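Local coordinates for protein SusD homolog (Bacteroides ovatus, PDB 4F53) that probably binds mucin O-glycans at the cell surface, as a SusD-family outer-membrane lipoprotein with a TPR-like helical scaffold, at residues A63-G68 with D260-A265; S72-T77 with I309-Y314; V303-G308 with Q319-M324; Q313-S318 with Q402-S407. One frame throughout, in Å; residues are numbered along the deposited sequence.

How the contacts relate
The four contacts knit one side of the SusD-like fold, where long loops and a two-stranded sheet gather. Contact 1 is that sheet; contact 3, its centre about 6 Å away, lies alongside it, with Leu305 N 2.8 Å from Ile263 O. Contact 2, centred about 10 Å from contact 1, joins it through the salt bridge from Arg74 NE to Asp64 OD2 (2.8 Å). Residues 303-324 loop from contact 3 through contacts 2 and 4 and back, and contacts 2 and 4 share Gln313 and Tyr314. Arg306 NH1, 2.9 Å from Tyr406 O, ties contact 3 to contact 4. A glycerol, probably from crystallisation, sits about 3 Å from the Asp260 side chain in contact 1.

Contact 1. Residues A63-G68 with D260-A265; sequences ADSNLG and DARISA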
loop_
_atom_site.group_PDB
_atom_site.type_symbol
_atom_site.label_atom_id
_atom_site.label_comp_id
_atom_site.label_asym_id
_atom_site.label_seq_id
_atom_site.Cartn_x
_atom_site.Cartn_y
_atom_site.Cartn_z
ATOM N N ALA A 63 1.098 13.402 4.231
ATOM C CA ALA A 63 0.370 14.646 4.096
ATOM C C ALA A 63 1.112 15.495 3.091
ATOM O O ALA A 63 2.259 15.865 3.334
ATOM C CB ALA A 63 0.261 15.359 5.438
ATOM N N ASP A 64 0.480 15.796 1.953
ATOM C CA ASP A 64 1.023 16.702 0.939
ATOM C C ASP A 64 1.309 18.056 1.603
ATOM O O ASP A 64 0.549 18.483 2.476
ATOM C CB ASP A 64 0.064 16.823 -0.255
ATOM C CG ASP A 64 -0.322 15.473 -0.892
ATOM O OD1 ASP A 64 0.585 14.604 -1.056
ATOM O OD2 ASP A 64 -1.542 15.278 -1.214
ATOM N N SER A 65 2.466 18.660 1.271
ATOM C CA SER A 65 2.965 19.913 1.867
ATOM C C SER A 65 3.502 20.875 0.787
ATOM O O SER A 65 4.453 21.612 1.029
ATOM C CB SER A 65 4.051 19.612 2.896
ATOM O OG SER A 65 5.110 18.885 2.300
ATOM N N ASN A 66 2.912 20.840 -0.406
ATOM C CA ASN A 66 3.296 21.734 -1.484
ATOM C C ASN A 66 2.554 23.075 -1.267
ATOM O O ASN A 66 1.317 23.110 -1.235
ATOM C CB ASN A 66 2.984 21.098 -2.848
ATOM C CG ASN A 66 3.326 21.970 -4.026
ATOM O OD1 ASN A 66 2.661 22.956 -4.301
ATOM N ND2 ASN A 66 4.361 21.621 -4.753
ATOM N N LEU A 67 3.317 24.161 -1.092
ATOM C CA LEU A 67 2.763 25.486 -0.791
ATOM C C LEU A 67 2.492 26.323 -2.056
ATOM O O LEU A 67 2.076 27.471 -1.942
ATOM C CB LEU A 67 3.711 26.250 0.166
ATOM C CG LEU A 67 4.244 25.482 1.390
ATOM C CD1 LEU A 67 5.259 26.315 2.169
ATOM C CD2 LEU A 67 3.112 24.982 2.286
ATOM N N GLY A 68 2.689 25.733 -3.232
ATOM C CA GLY A 68 2.467 26.400 -4.510
ATOM C C GLY A 68 1.012 26.493 -4.945
ATOM O O GLY A 68 0.098 25.991 -4.270
ATOM N N ASP A 260 7.567 18.234 -0.936
ATOM C CA ASP A 260 6.212 18.112 -1.469
ATOM C C ASP A 260 5.352 17.285 -0.533
ATOM O O ASP A 260 4.114 17.360 -0.614
ATOM C CB ASP A 260 6.214 17.441 -2.864
ATOM C CG ASP A 260 6.499 18.356 -4.034
ATOM O OD1 ASP A 260 6.370 19.588 -3.870
ATOM O OD2 ASP A 260 6.837 17.840 -5.117
ATOM N N ALA A 261 6.011 16.476 0.331
ATOM C CA ALA A 261 5.354 15.564 1.268
ATOM C C ALA A 261 5.917 15.680 2.689
ATOM O O ALA A 261 7.096 15.974 2.884
ATOM C CB ALA A 261 5.513 14.126 0.779
ATOM N N ARG A 262 5.051 15.436 3.677
ATOM C CA ARG A 262 5.425 15.385 5.093
ATOM C C ARG A 262 4.734 14.181 5.713
ATOM O O ARG A 262 3.845 13.602 5.088
ATOM C CB ARG A 262 5.069 16.703 5.832
ATOM C CG ARG A 262 6.043 17.864 5.524
ATOM C CD ARG A 262 7.431 17.535 6.044
ATOM N NE ARG A 262 8.440 18.553 5.767
ATOM C CZ ARG A 262 9.282 18.520 4.737
ATOM N NH1 ARG A 262 9.179 17.570 3.817
ATOM N NH2 ARG A 262 10.213 19.454 4.602
ATOM N N ILE A 263 5.147 13.779 6.919
ATOM C CA ILE A 263 4.483 12.669 7.635
ATOM C C ILE A 263 3.080 13.158 8.025
ATOM O O ILE A 263 2.915 14.338 8.365
ATOM C CB ILE A 263 5.333 12.236 8.873
ATOM C CG1 ILE A 263 6.725 11.719 8.454
ATOM C CG2 ILE A 263 4.605 11.210 9.794
ATOM C CD1 ILE A 263 6.750 10.475 7.533
ATOM N N SER A 264 2.086 12.276 7.970
ATOM C CA SER A 264 0.708 12.597 8.351
ATOM C C SER A 264 0.575 12.788 9.851
ATOM O O SER A 264 1.320 12.197 10.657
ATOM C CB SER A 264 -0.241 11.483 7.913
ATOM O OG SER A 264 -0.032 10.311 8.678
ATOM N N ALA A 265 -0.414 13.587 10.222
ATOM C CA ALA A 265 -0.758 13.846 11.613
ATOM C C ALA A 265 -1.271 12.529 12.283
ATOM O O ALA A 265 -1.005 12.300 13.461
ATOM C CB ALA A 265 -1.814 14.937 11.678
HETATM O O HOH W 1 3.053 15.112 -1.840
#
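Two short antiparallel strands, 62-64 and 261-263, form a small sheet here, and their backbones carry the core of the contact. Ala63 and Arg262 are a hydrogen-bonded pair: Ala63 N gives a nearly straight bond to Arg262 O (2.9 Å), and Arg262 N returns one to Ala63 O (2.8 Å). Asp64 and Ala261 follow as a non-hydrogen-bonded pair. Just past the strand, Ser65 N donates to Asp260 O at 2.8 Å, a further backbone bond beyond the paired residues, meeting that oxygen from above its carbonyl plane.

Side-chain polar bonds extend the pairing into the loop. Asn66, with CG anti to the backbone N (chi1 179°), lies beside Asp260, and its ND2 donates to Asp260 OD1 at 3.0 Å, from above the carboxylate plane. The other branch, Asn66 OD1, accepts from Gly68 N (3.0 Å) and closes an Asx turn. An alanine in place of Asn66 would lose both bonds and would probably loosen the turn and its link to Asp260. A water donates to Asp64 OD1 (2.6 Å) and to Asp260 O (2.8 Å), while Asp64 OD2 is held by Arg74.

Van der Waals contact is slight: Arg262 CG lies 3.7 Å from Ser65 CB, beside the hydroxyl, which is bonded to Ser259 O.

Asp260 OD1 also bonds the glycerol and OD2 bonds Gln48; these partners and Asn66 are all neutral, which would be consistent with the carboxylate staying ionised, while the Asp260 carbonyl oxygen serves both a backbone N-H and the water.

Contact 2. Residues S72-T77 with I309-Y314; sequences SGRYAT and ILQGQY
Arg74 leaves its backbone with CG anti to the carbonyl carbon (chi1 -53°) and bends at chi3 (-47°), which swings its guanidinium against the loop 309-314. Gln311, CG anti to its backbone N (chi1 -160°), crosses it at about a right angle. Gln311 and Gly312 are the central residues of a type II beta turn from Leu310 to Gln313, closed by Gln313 N to Leu310 O; Gly312 takes the third position, with positive phi.

The guanidinium grips a single acceptor end-on: Arg74 NH2 donates to Ile309 O at 2.7 Å. Arg74 NH1 donates to Ile309 O as well, at 2.9 Å, and the oxygen lies in the guanidinium plane. Arg74 NH1 also reaches Gln311 OE1 at 3.1 Å, tilted from that plane, while Gln311 NE2 is bound to Gly68 O. A leucine in place of Arg74 would remove all three bonds across the contact and the salt bridge to Asp64, and would probably leave Ile309 O poorly satisfied.

Tyr314 meets Arg74 tip to tip. Its OH lies over one guanidinium face, offset toward the rim and not bonded to it, and makes a weak hydrogen bond to Asp64 O. Thr77, whose OG1 is held by Asn79, sets CG2 3.7 Å from Ile309 O. A water donates to Thr77 OG1 (2.9 Å) and accepts from Gln311 N (3.0 Å). Within the loop, Ile309 CG2 sits 3.6 Å above the centre of the Tyr314 ring.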
loop_
_atom_site.group_PDB
_atom_site.type_symbol
_atom_site.label_atom_id
_atom_site.label_comp_id
_atom_site.label_asym_id
_atom_site.label_seq_id
_atom_site.Cartn_x
_atom_site.Cartn_y
_atom_site.Cartn_z
ATOM N N SER A 72 -3.974 22.243 -9.435
ATOM C CA SER A 72 -5.383 22.664 -9.431
ATOM C C SER A 72 -6.149 21.914 -8.316
ATOM O O SER A 72 -7.075 22.454 -7.703
ATOM C CB SER A 72 -6.019 22.402 -10.792
ATOM O OG SER A 72 -6.052 21.009 -11.081
ATOM N N GLY A 73 -5.731 20.682 -8.060
ATOM C CA GLY A 73 -6.299 19.817 -7.039
ATOM C C GLY A 73 -5.415 18.619 -6.823
ATOM O O GLY A 73 -4.377 18.487 -7.485
ATOM N N ARG A 74 -5.798 17.753 -5.875
ATOM C CA ARG A 74 -5.012 16.563 -5.534
ATOM C C ARG A 74 -5.915 15.360 -5.280
ATOM O O ARG A 74 -7.116 15.522 -5.083
ATOM C CB ARG A 74 -4.147 16.828 -4.271
ATOM C CG ARG A 74 -3.242 18.070 -4.315
ATOM C CD ARG A 74 -2.160 18.064 -3.233
ATOM N NE ARG A 74 -2.665 17.714 -1.902
ATOM C CZ ARG A 74 -3.317 18.542 -1.089
ATOM N NH1 ARG A 74 -3.569 19.789 -1.463
ATOM N NH2 ARG A 74 -3.720 18.129 0.102
ATOM N N TYR A 75 -5.339 14.156 -5.253
ATOM C CA TYR A 75 -6.080 12.949 -4.898
ATOM C C TYR A 75 -6.641 13.080 -3.466
ATOM O O TYR A 75 -7.802 12.763 -3.236
ATOM C CB TYR A 75 -5.195 11.691 -4.991
ATOM C CG TYR A 75 -4.483 11.465 -6.309
ATOM C CD1 TYR A 75 -5.165 10.956 -7.415
ATOM C CD2 TYR A 75 -3.102 11.612 -6.411
ATOM C CE1 TYR A 75 -4.499 10.677 -8.614
ATOM C CE2 TYR A 75 -2.419 11.307 -7.593
ATOM C CZ TYR A 75 -3.121 10.842 -8.693
ATOM O OH TYR A 75 -2.433 10.567 -9.855
ATOM N N ALA A 76 -5.811 13.589 -2.526
ATOM C CA ALA A 76 -6.126 13.758 -1.109
ATOM C C ALA A 76 -7.400 14.557 -0.882
ATOM O O ALA A 76 -8.178 14.193 -0.004
ATOM C CB ALA A 76 -4.962 14.426 -0.385
ATOM N N THR A 77 -7.620 15.635 -1.663
ATOM C CA THR A 77 -8.807 16.481 -1.500
ATOM C C THR A 77 -9.927 16.057 -2.492
ATOM O O THR A 77 -10.947 16.718 -2.582
ATOM C CB THR A 77 -8.412 17.976 -1.585
ATOM O OG1 THR A 77 -7.669 18.211 -2.784
ATOM C CG2 THR A 77 -7.597 18.415 -0.386
ATOM N N ILE A 309 -5.358 19.031 3.282
ATOM C CA ILE A 309 -5.386 20.505 3.331
ATOM C C ILE A 309 -5.541 20.976 1.872
ATOM O O ILE A 309 -4.837 20.475 0.997
ATOM C CB ILE A 309 -4.139 21.115 4.031
ATOM C CG1 ILE A 309 -4.059 20.698 5.524
ATOM C CG2 ILE A 309 -4.108 22.647 3.853
ATOM C CD1 ILE A 309 -2.676 20.967 6.198
ATOM N N LEU A 310 -6.505 21.853 1.598
ATOM C CA LEU A 310 -6.750 22.314 0.236
ATOM C C LEU A 310 -5.556 23.085 -0.264
ATOM O O LEU A 310 -4.960 23.864 0.489
ATOM C CB LEU A 310 -8.025 23.193 0.155
ATOM C CG LEU A 310 -8.669 23.388 -1.238
ATOM C CD1 LEU A 310 -9.513 22.158 -1.657
ATOM C CD2 LEU A 310 -9.584 24.617 -1.249
ATOM N N GLN A 311 -5.198 22.855 -1.536
ATOM C CA GLN A 311 -4.132 23.587 -2.211
ATOM C C GLN A 311 -4.447 25.075 -2.109
ATOM O O GLN A 311 -5.580 25.481 -2.391
ATOM C CB GLN A 311 -4.018 23.131 -3.677
ATOM C CG GLN A 311 -2.675 23.446 -4.316
ATOM C CD GLN A 311 -1.524 22.581 -3.854
ATOM O OE1 GLN A 311 -1.691 21.541 -3.213
ATOM N NE2 GLN A 311 -0.308 23.025 -4.151
ATOM N N GLY A 312 -3.480 25.838 -1.603
ATOM C CA GLY A 312 -3.601 27.275 -1.397
ATOM C C GLY A 312 -4.041 27.661 0.002
ATOM O O GLY A 312 -4.160 28.848 0.292
ATOM N N GLN A 313 -4.289 26.677 0.889
ATOM C CA GLN A 313 -4.790 26.933 2.247
ATOM C C GLN A 313 -3.888 26.349 3.328
ATOM O O GLN A 313 -4.365 25.922 4.379
ATOM C CB GLN A 313 -6.220 26.396 2.395
ATOM C CG GLN A 313 -7.201 27.189 1.542
ATOM C CD GLN A 313 -8.625 26.732 1.642
ATOM O OE1 GLN A 313 -8.950 25.673 2.185
ATOM N NE2 GLN A 313 -9.520 27.528 1.092
ATOM N N TYR A 314 -2.576 26.364 3.076
ATOM C CA TYR A 314 -1.569 25.876 4.019
ATOM C C TYR A 314 -1.020 26.992 4.853
ATOM O O TYR A 314 -0.810 28.098 4.335
ATOM C CB TYR A 314 -0.391 25.255 3.265
ATOM C CG TYR A 314 -0.656 23.890 2.686
ATOM C CD1 TYR A 314 -1.192 23.745 1.404
ATOM C CD2 TYR A 314 -0.321 22.741 3.388
ATOM C CE1 TYR A 314 -1.438 22.482 0.866
ATOM C CE2 TYR A 314 -0.557 21.477 2.859
ATOM C CZ TYR A 314 -1.109 21.355 1.596
ATOM O OH TYR A 314 -1.309 20.121 1.069
HETATM O O HOH W 2 -6.365 20.719 -3.359
#

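Contact 3. Residues V303-G308 with Q319-M324; sequences VGLRRG and QGSSCM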
loop_
_atom_site.group_PDB
_atom_site.type_symbol
_atom_site.label_atom_id
_atom_site.label_comp_id
_atom_site.label_asym_id
_atom_site.label_seq_id
_atom_site.Cartn_x
_atom_site.Cartn_y
_atom_site.Cartn_z
ATOM N N VAL A 303 5.600 15.347 15.031
ATOM C CA VAL A 303 4.279 15.871 14.728
ATOM C C VAL A 303 4.119 16.013 13.207
ATOM O O VAL A 303 4.890 16.705 12.540
ATOM C CB VAL A 303 3.964 17.179 15.511
ATOM C CG1 VAL A 303 4.968 18.313 15.217
ATOM C CG2 VAL A 303 2.511 17.617 15.301
ATOM N N GLY A 304 3.124 15.318 12.685
ATOM C CA GLY A 304 2.834 15.312 11.266
ATOM C C GLY A 304 1.944 16.452 10.843
ATOM O O GLY A 304 1.502 17.260 11.666
ATOM N N LEU A 305 1.686 16.522 9.549
ATOM C CA LEU A 305 0.815 17.538 8.983
ATOM C C LEU A 305 -0.561 16.896 8.671
ATOM O O LEU A 305 -0.645 15.707 8.365
ATOM C CB LEU A 305 1.504 18.088 7.715
ATOM C CG LEU A 305 0.840 19.200 6.924
ATOM C CD1 LEU A 305 0.798 20.498 7.720
ATOM C CD2 LEU A 305 1.566 19.404 5.622
ATOM N N ARG A 306 -1.634 17.680 8.787
ATOM C CA ARG A 306 -2.974 17.214 8.496
ATOM C C ARG A 306 -3.087 16.846 7.001
ATOM O O ARG A 306 -2.609 17.601 6.138
ATOM C CB ARG A 306 -3.998 18.308 8.869
ATOM C CG ARG A 306 -5.468 17.901 8.730
ATOM C CD ARG A 306 -5.919 16.950 9.835
ATOM N NE ARG A 306 -7.287 16.491 9.603
ATOM C CZ ARG A 306 -8.368 17.097 10.075
ATOM N NH1 ARG A 306 -8.252 18.178 10.840
ATOM N NH2 ARG A 306 -9.570 16.640 9.777
ATOM N N ARG A 307 -3.667 15.667 6.711
ATOM C CA ARG A 307 -3.898 15.236 5.326
ATOM C C ARG A 307 -5.141 15.936 4.794
ATOM O O ARG A 307 -6.066 16.201 5.572
ATOM C CB ARG A 307 -4.071 13.714 5.225
ATOM C CG ARG A 307 -2.857 12.882 5.616
ATOM C CD ARG A 307 -3.194 11.391 5.600
ATOM N NE ARG A 307 -4.205 11.101 6.624
ATOM C CZ ARG A 307 -5.457 10.751 6.374
ATOM N NH1 ARG A 307 -5.845 10.492 5.131
ATOM N NH2 ARG A 307 -6.319 10.612 7.368
ATOM N N GLY A 308 -5.170 16.205 3.491
ATOM C CA GLY A 308 -6.325 16.821 2.861
ATOM C C GLY A 308 -6.463 18.320 3.026
ATOM O O GLY A 308 -7.574 18.841 2.910
ATOM N N GLN A 319 5.989 23.033 6.195
ATOM C CA GLN A 319 7.084 22.099 5.867
ATOM C C GLN A 319 8.010 21.873 7.087
ATOM O O GLN A 319 8.842 20.981 7.048
ATOM C CB GLN A 319 7.843 22.528 4.614
ATOM C CG GLN A 319 6.931 22.564 3.373
ATOM C CD GLN A 319 7.604 23.073 2.120
ATOM O OE1 GLN A 319 8.700 23.636 2.146
ATOM N NE2 GLN A 319 6.977 22.850 0.982
ATOM N N GLY A 320 7.751 22.580 8.190
ATOM C CA GLY A 320 8.416 22.367 9.466
ATOM C C GLY A 320 7.918 21.095 10.151
ATOM O O GLY A 320 8.521 20.645 11.121
ATOM N N SER A 321 6.810 20.490 9.655
ATOM C CA SER A 321 6.229 19.224 10.145
ATOM C C SER A 321 7.240 18.098 9.994
ATOM O O SER A 321 8.129 18.198 9.143
ATOM C CB SER A 321 4.950 18.879 9.379
ATOM O OG SER A 321 4.002 19.925 9.503
ATOM N N SER A 322 7.104 17.029 10.802
ATOM C CA SER A 322 7.977 15.841 10.755
ATOM C C SER A 322 8.107 15.318 9.329
ATOM O O SER A 322 7.125 15.244 8.583
ATOM C CB SER A 322 7.467 14.738 11.679
ATOM O OG SER A 322 7.822 15.027 13.023
ATOM N N CYS A 323 9.353 15.022 8.953
ATOM C CA CYS A 323 9.766 14.560 7.636
ATOM C C CYS A 323 10.357 13.161 7.748
ATOM O O CYS A 323 11.069 12.857 8.709
ATOM C CB CYS A 323 10.779 15.544 7.055
ATOM S SG CYS A 323 11.246 15.209 5.336
HETATM N N MSE A 324 10.089 12.319 6.730
HETATM C CA MSE A 324 10.618 10.948 6.665
HETATM C C MSE A 324 12.128 10.967 6.749
HETATM O O MSE A 324 12.767 11.875 6.208
HETATM C CB MSE A 324 10.162 10.289 5.348
HETATM C CG MSE A 324 10.482 8.809 5.200
HETATM SE SE MSE A 324 9.641 8.161 3.545
HETATM C CE MSE A 324 10.419 6.370 3.479
HETATM O O HOH W 3 2.223 20.014 11.648
#
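Ser322 pairs with Val303 through two hydrogen bonds. Its backbone N gives a nearly straight bond (167°) to Val303 O at 2.8 Å, from above the carbonyl plane. In return, Val303 N donates to Ser322 OG at 3.0 Å. The hydroxyl is placed for this by a first torsion of -79°, with OG anti to the carbonyl carbon and beside its own backbone N. It is also bonded to Asp284 O, so the hydroxyl accepts from the Val303 N-H and donates to the Asp284 carbonyl.

A water adds a second polar link, donating to Gly304 O (2.8 Å) and to Ser321 OG (2.8 Å). Ser321 OG has its other partner in Ser318 O, at the end of the preceding turn.

The two segments belong to one long irregular connection between helix 288-291 and strand 332-335, which doubles back through residues 309-318; a short 3-10 segment, begun before Gln319, ends at Gly320. Leu305 and Ser322 both make backbone hydrogen bonds to Ile263, so the doubled-back loop is fastened alongside strand 261-263.

Packing takes over beyond the bonds. Leu305, with CG anti to its backbone N (chi1 -178°), lies along Ser321: its CB is 3.6 Å from Ser321 OG, and its CD1 branch meets the same oxygen at 3.7 Å. Ser321 CB approaches Leu305 CB at 3.9 Å. On the other side, Ser322 CB lies 3.4 Å from Val303 O.

Contact 4. Residues Q313-S318 with Q402-S407; sequences QYNSWS and QTYDYS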
loop_
_atom_site.group_PDB
_atom_site.type_symbol
_atom_site.label_atom_id
_atom_site.label_comp_id
_atom_site.label_asym_id
_atom_site.label_seq_id
_atom_site.Cartn_x
_atom_site.Cartn_y
_atom_site.Cartn_z
ATOM N N GLN A 313 -4.289 26.677 0.889
ATOM C CA GLN A 313 -4.790 26.933 2.247
ATOM C C GLN A 313 -3.888 26.349 3.328
ATOM O O GLN A 313 -4.365 25.922 4.379
ATOM C CB GLN A 313 -6.220 26.396 2.395
ATOM C CG GLN A 313 -7.201 27.189 1.542
ATOM C CD GLN A 313 -8.625 26.732 1.642
ATOM O OE1 GLN A 313 -8.950 25.673 2.185
ATOM N NE2 GLN A 313 -9.520 27.528 1.092
ATOM N N TYR A 314 -2.576 26.364 3.076
ATOM C CA TYR A 314 -1.569 25.876 4.019
ATOM C C TYR A 314 -1.020 26.992 4.853
ATOM O O TYR A 314 -0.810 28.098 4.335
ATOM C CB TYR A 314 -0.391 25.255 3.265
ATOM C CG TYR A 314 -0.656 23.890 2.686
ATOM C CD1 TYR A 314 -1.192 23.745 1.404
ATOM C CD2 TYR A 314 -0.321 22.741 3.388
ATOM C CE1 TYR A 314 -1.438 22.482 0.866
ATOM C CE2 TYR A 314 -0.557 21.477 2.859
ATOM C CZ TYR A 314 -1.109 21.355 1.596
ATOM O OH TYR A 314 -1.309 20.121 1.069
ATOM N N ASN A 315 -0.695 26.691 6.121
ATOM C CA ASN A 315 0.045 27.646 6.946
ATOM C C ASN A 315 1.461 27.692 6.342
ATOM O O ASN A 315 1.948 26.636 5.917
ATOM C CB ASN A 315 0.047 27.188 8.402
ATOM C CG ASN A 315 -1.189 27.568 9.174
ATOM O OD1 ASN A 315 -1.769 28.645 8.996
ATOM N ND2 ASN A 315 -1.575 26.714 10.100
ATOM N N SER A 316 2.080 28.877 6.214
ATOM C CA SER A 316 3.404 29.013 5.562
ATOM C C SER A 316 4.543 28.206 6.227
ATOM O O SER A 316 5.576 28.017 5.583
ATOM C CB SER A 316 3.826 30.477 5.455
ATOM O OG SER A 316 4.053 31.038 6.736
ATOM N N TRP A 317 4.370 27.744 7.480
ATOM C CA TRP A 317 5.417 26.980 8.173
ATOM C C TRP A 317 5.175 25.472 8.151
ATOM O O TRP A 317 5.913 24.739 8.811
ATOM C CB TRP A 317 5.590 27.460 9.630
ATOM C CG TRP A 317 5.983 28.906 9.776
ATOM C CD1 TRP A 317 6.421 29.746 8.795
ATOM C CD2 TRP A 317 5.972 29.671 10.985
ATOM N NE1 TRP A 317 6.625 30.999 9.302
ATOM C CE2 TRP A 317 6.377 30.980 10.652
ATOM C CE3 TRP A 317 5.677 29.372 12.326
ATOM C CZ2 TRP A 317 6.487 32.000 11.613
ATOM C CZ3 TRP A 317 5.765 30.384 13.273
ATOM C CH2 TRP A 317 6.163 31.681 12.916
ATOM N N SER A 318 4.198 25.003 7.340
ATOM C CA SER A 318 3.794 23.591 7.196
ATOM C C SER A 318 4.928 22.606 6.902
ATOM O O SER A 318 4.834 21.448 7.322
ATOM C CB SER A 318 2.738 23.439 6.105
ATOM O OG SER A 318 1.556 24.093 6.517
ATOM N N GLN A 402 0.305 32.463 10.808
ATOM C CA GLN A 402 -0.236 31.119 10.592
ATOM C C GLN A 402 -1.727 31.182 10.851
ATOM O O GLN A 402 -2.163 31.055 11.991
ATOM C CB GLN A 402 0.475 30.061 11.473
ATOM C CG GLN A 402 2.020 30.066 11.436
ATOM C CD GLN A 402 2.605 29.997 10.060
ATOM O OE1 GLN A 402 2.591 28.958 9.411
ATOM N NE2 GLN A 402 3.119 31.115 9.578
ATOM N N THR A 403 -2.503 31.418 9.779
ATOM C CA THR A 403 -3.957 31.656 9.765
ATOM C C THR A 403 -4.822 30.431 10.110
ATOM O O THR A 403 -5.861 30.582 10.755
ATOM C CB THR A 403 -4.312 32.183 8.356
ATOM O OG1 THR A 403 -3.768 33.502 8.232
ATOM C CG2 THR A 403 -5.820 32.223 8.067
ATOM N N TYR A 404 -4.419 29.241 9.661
ATOM C CA TYR A 404 -5.221 28.039 9.762
ATOM C C TYR A 404 -4.950 27.196 11.007
ATOM O O TYR A 404 -3.874 27.251 11.593
ATOM C CB TYR A 404 -5.020 27.194 8.497
ATOM C CG TYR A 404 -5.251 27.958 7.205
ATOM C CD1 TYR A 404 -6.530 28.090 6.669
ATOM C CD2 TYR A 404 -4.193 28.549 6.521
ATOM C CE1 TYR A 404 -6.752 28.801 5.484
ATOM C CE2 TYR A 404 -4.402 29.255 5.334
ATOM C CZ TYR A 404 -5.683 29.371 4.814
ATOM O OH TYR A 404 -5.893 30.042 3.635
ATOM N N ASP A 405 -5.964 26.425 11.405
ATOM C CA ASP A 405 -5.925 25.488 12.525
ATOM C C ASP A 405 -6.495 24.151 12.034
ATOM O O ASP A 405 -7.714 24.010 11.894
ATOM C CB ASP A 405 -6.701 26.029 13.747
ATOM C CG ASP A 405 -6.793 25.045 14.905
ATOM O OD1 ASP A 405 -5.932 24.144 14.987
ATOM O OD2 ASP A 405 -7.714 25.192 15.745
ATOM N N TYR A 406 -5.609 23.177 11.763
ATOM C CA TYR A 406 -6.024 21.888 11.237
ATOM C C TYR A 406 -6.086 20.807 12.320
ATOM O O TYR A 406 -6.065 19.623 12.007
ATOM C CB TYR A 406 -5.135 21.486 10.050
ATOM C CG TYR A 406 -5.433 22.332 8.829
ATOM C CD1 TYR A 406 -6.682 22.290 8.218
ATOM C CD2 TYR A 406 -4.496 23.235 8.336
ATOM C CE1 TYR A 406 -6.987 23.109 7.131
ATOM C CE2 TYR A 406 -4.772 24.023 7.217
ATOM C CZ TYR A 406 -6.028 23.973 6.633
ATOM O OH TYR A 406 -6.325 24.734 5.527
ATOM N N SER A 407 -6.299 21.222 13.580
ATOM C CA SER A 407 -6.507 20.319 14.715
ATOM C C SER A 407 -7.731 19.414 14.455
ATOM O O SER A 407 -8.681 19.818 13.780
ATOM C CB SER A 407 -6.728 21.119 15.998
ATOM O OG SER A 407 -5.661 22.007 16.292
HETATM O O HOH W 4 -7.947 23.362 3.706
HETATM O O HOH W 5 -8.555 30.317 1.927
#
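The amide of Gln402 lies flat on the indole of Trp317, the two planes only 13° apart, while both ends of the amide are hydrogen-bonded. NE2 sits 3.3 Å above the Trp317 ring, offset toward the rim, and donates almost straight to Ser316 OG at 3.0 Å. OE1 accepts from Trp317 N (2.9 Å) on a lone pair. A bend at chi2 (-53°) folds the chain over the ring, and Gln402 CG makes a CH-pi contact, 4.1 Å from the centroid of the Trp317 six-membered ring. With NE2 also bonded to Ser400 O, the rotation of the amide is well fixed.

The side-chain amide of Asn315 pairs with both backbone polar groups of Tyr404, as the main chain of a neighbouring strand could: OD1 takes Tyr404 N at 2.8 Å on a lone pair, and ND2 gives a nearly straight bond to Tyr404 O, also at 2.8 Å. The backbone carbonyl of Asn315 closes a type I beta turn from Asn315 to Ser318, accepting from both Ser318 N and Ser318 OG. This turn docks a loop preceding strand 332-335 on another preceding helix 423-438, near the surface of the SusD-like fold.

Farther along, Gln313 O lies 3.3 Å above the centre of the Tyr404 ring. The same oxygen accepts from Tyr406 OH at 2.6 Å and stays near the plane of that second ring, at its edge. A water bridges Tyr406 OH and Gln313 OE1, donating to both.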